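Local coordinates for protein synaptotagmin-1 (Arabidopsis thaliana, PDB 7AS6) that helps maintain plasma membrane integrity during freezing and osmotic stress, through a cytoplasmic region whose C2A domain probably binds phospholipid, at residues K45-K50 with E60-S65. Residues are numbered along the deposited sequence; the frame is centred on the assembly and turned at random.
Sequences KKTTVK and EEFKFS. With EDO (1,2-ethanediol), chain H; EDO (1,2-ethanediol), chain G.
The F62 ring meets the strand 45-46 and the turn after it with its rim: the methyl CG2 of T47 and the carbonyl O of K46 both lie near the ring plane, O 3.4 Å from F62 CE1. K45 CB and one ethanediol approach the same ring obliquely. F64 takes the next part of K45, whose CG slants in to 3.4 Å from F64 CZ; the K45 chain kinks about CB-CG (chi1 -35°, chi2 -81°), and NZ shares a water with K63 N. I35 and V14 also pack on F62; strands 45-46 and 57-66, outermost in their two sheets, meet here at one edge of the C2 beta sandwich. Beyond F62 the contact turns polar. E60 reaches straight out from CG and crosses T48: T48 N lies 2.8 Å from E60 OE1 and uses its syn lone pair, while T48 OG1 bonds to E60 OE2 at a doubtful 2.5 Å. An ethanediol, probably from the crystallisation liquor, also donates to OE1. K50 NZ stays 4.3 Å from E60 OE2, linked by a water that donates to OE2. Held at both oxygens, the carboxylate has little freedom to turn, and these donors, with K50 nearby, would probably favour its charged form.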
loop_
_atom_site.group_PDB
_atom_site.type_symbol
_atom_site.label_atom_id
_atom_site.label_comp_id
_atom_site.label_asym_id
_atom_site.label_seq_id
_atom_site.Cartn_x
_atom_site.Cartn_y
_atom_site.Cartn_z
ATOM N N LYS A 45 -1.065 -2.583 8.471
ATOM C CA LYS A 45 -2.012 -1.481 8.546
ATOM C C LYS A 45 -2.982 -1.581 7.386
ATOM O O LYS A 45 -2.691 -2.210 6.366
ATOM C CB LYS A 45 -1.297 -0.129 8.462
ATOM C CG LYS A 45 0.062 -0.069 9.116
ATOM C CD LYS A 45 -0.067 0.130 10.605
ATOM C CE LYS A 45 1.174 0.799 11.176
ATOM N NZ LYS A 45 0.759 1.688 12.293
ATOM N N LYS A 46 -4.120 -0.905 7.506
ATOM C CA LYS A 46 -5.001 -0.873 6.356
ATOM C C LYS A 46 -5.702 0.468 6.230
ATOM O O LYS A 46 -5.908 1.189 7.210
ATOM C CB LYS A 46 -6.023 -2.037 6.395
ATOM C CG LYS A 46 -6.996 -2.043 7.548
ATOM C CD LYS A 46 -7.945 -3.283 7.404
ATOM C CE LYS A 46 -9.183 -3.199 8.317
ATOM N NZ LYS A 46 -10.206 -4.279 8.024
ATOM N N THR A 47 -6.049 0.798 4.990
ATOM C CA THR A 47 -6.900 1.942 4.713
ATOM C C THR A 47 -8.360 1.611 4.984
ATOM O O THR A 47 -8.742 0.459 5.230
ATOM C CB THR A 47 -6.792 2.388 3.258
ATOM O OG1 THR A 47 -7.518 1.457 2.448
ATOM C CG2 THR A 47 -5.307 2.486 2.802
ATOM N N THR A 48 -9.192 2.639 4.873
ATOM C CA THR A 48 -10.619 2.439 4.940
ATOM C C THR A 48 -11.106 1.716 3.691
ATOM O O THR A 48 -10.412 1.637 2.670
ATOM C CB THR A 48 -11.355 3.767 5.082
ATOM O OG1 THR A 48 -11.006 4.625 3.982
ATOM C CG2 THR A 48 -10.975 4.432 6.383
ATOM N N VAL A 49 -12.303 1.141 3.811
ATOM C CA VAL A 49 -13.007 0.523 2.692
ATOM C C VAL A 49 -13.700 1.618 1.904
ATOM O O VAL A 49 -14.435 2.422 2.482
ATOM C CB VAL A 49 -14.045 -0.492 3.206
ATOM C CG1 VAL A 49 -14.958 -0.957 2.054
ATOM C CG2 VAL A 49 -13.376 -1.697 3.880
ATOM N N LYS A 50 -13.499 1.651 0.588
ATOM C CA LYS A 50 -14.274 2.541 -0.279
ATOM C C LYS A 50 -15.334 1.724 -1.020
ATOM O O LYS A 50 -14.995 0.872 -1.838
ATOM C CB LYS A 50 -13.381 3.255 -1.291
ATOM C CG LYS A 50 -12.296 4.125 -0.690
ATOM C CD LYS A 50 -12.860 5.345 0.021
ATOM C CE LYS A 50 -11.666 6.156 0.554
ATOM N NZ LYS A 50 -12.170 7.394 1.194
ATOM N N GLU A 60 -4.669 8.423 2.476
ATOM C CA GLU A 60 -4.592 8.012 3.862
ATOM C C GLU A 60 -3.138 7.748 4.201
ATOM O O GLU A 60 -2.379 7.211 3.382
ATOM C CB GLU A 60 -5.483 6.779 4.088
ATOM C CG GLU A 60 -6.935 7.191 4.348
ATOM C CD GLU A 60 -7.922 6.007 4.405
ATOM O OE1 GLU A 60 -7.544 4.928 4.920
ATOM O OE2 GLU A 60 -9.086 6.175 3.956
ATOM N N GLU A 61 -2.740 8.154 5.393
ATOM C CA GLU A 61 -1.331 8.232 5.728
ATOM C C GLU A 61 -1.006 7.256 6.845
ATOM O O GLU A 61 -1.757 7.142 7.814
ATOM C CB GLU A 61 -0.947 9.656 6.157
ATOM C CG GLU A 61 -0.361 10.495 5.038
ATOM C CD GLU A 61 0.904 11.232 5.474
ATOM O OE1 GLU A 61 0.955 11.672 6.650
ATOM O OE2 GLU A 61 1.851 11.357 4.649
ATOM N N PHE A 62 0.131 6.580 6.712
ATOM C CA PHE A 62 0.626 5.620 7.690
ATOM C C PHE A 62 2.102 5.887 7.982
ATOM O O PHE A 62 2.836 6.350 7.107
ATOM C CB PHE A 62 0.456 4.210 7.171
ATOM C CG PHE A 62 -0.929 3.920 6.700
ATOM C CD1 PHE A 62 -1.882 3.491 7.589
ATOM C CD2 PHE A 62 -1.280 4.118 5.376
ATOM C CE1 PHE A 62 -3.168 3.233 7.172
ATOM C CE2 PHE A 62 -2.546 3.876 4.952
ATOM C CZ PHE A 62 -3.505 3.431 5.858
ATOM N N LYS A 63 2.542 5.567 9.204
ATOM C CA LYS A 63 3.943 5.693 9.609
ATOM C C LYS A 63 4.513 4.337 10.018
ATOM O O LYS A 63 3.865 3.578 10.750
ATOM C CB LYS A 63 4.102 6.663 10.785
ATOM C CG LYS A 63 3.920 8.130 10.456
ATOM C CD LYS A 63 3.356 8.893 11.664
ATOM C CE LYS A 63 3.957 8.399 12.979
ATOM N NZ LYS A 63 3.025 8.603 14.131
ATOM N N PHE A 64 5.732 4.046 9.561
ATOM C CA PHE A 64 6.475 2.850 9.943
ATOM C C PHE A 64 7.854 3.234 10.464
ATOM O O PHE A 64 8.503 4.129 9.911
ATOM C CB PHE A 64 6.654 1.899 8.769
ATOM C CG PHE A 64 5.369 1.309 8.262
ATOM C CD1 PHE A 64 4.625 1.958 7.283
ATOM C CD2 PHE A 64 4.909 0.095 8.755
ATOM C CE1 PHE A 64 3.432 1.402 6.807
ATOM C CE2 PHE A 64 3.719 -0.469 8.282
ATOM C CZ PHE A 64 2.988 0.185 7.310
ATOM N N SER A 65 8.311 2.536 11.506
ATOM C CA SER A 65 9.695 2.657 11.953
ATOM C C SER A 65 10.603 1.911 10.986
ATOM O O SER A 65 10.316 0.769 10.606
ATOM C CB SER A 65 9.860 2.100 13.366
ATOM O OG SER A 65 9.232 2.935 14.318
HETATM C C1 EDO H . -5.046 5.580 9.033
HETATM O O1 EDO H . -4.278 6.763 9.286
HETATM C C2 EDO H . -5.625 5.667 7.623
HETATM O O2 EDO H . -6.616 4.637 7.433
HETATM C C1 EDO G . -14.517 8.211 -1.578
HETATM O O1 EDO G . -13.448 8.862 -0.852
HETATM C C2 EDO G . -14.383 8.447 -3.080
HETATM O O2 EDO G . -13.145 7.883 -3.540
HETATM O O HOH W 1 0.217 4.491 11.110
HETATM O O HOH W 2 -9.935 8.265 2.621
#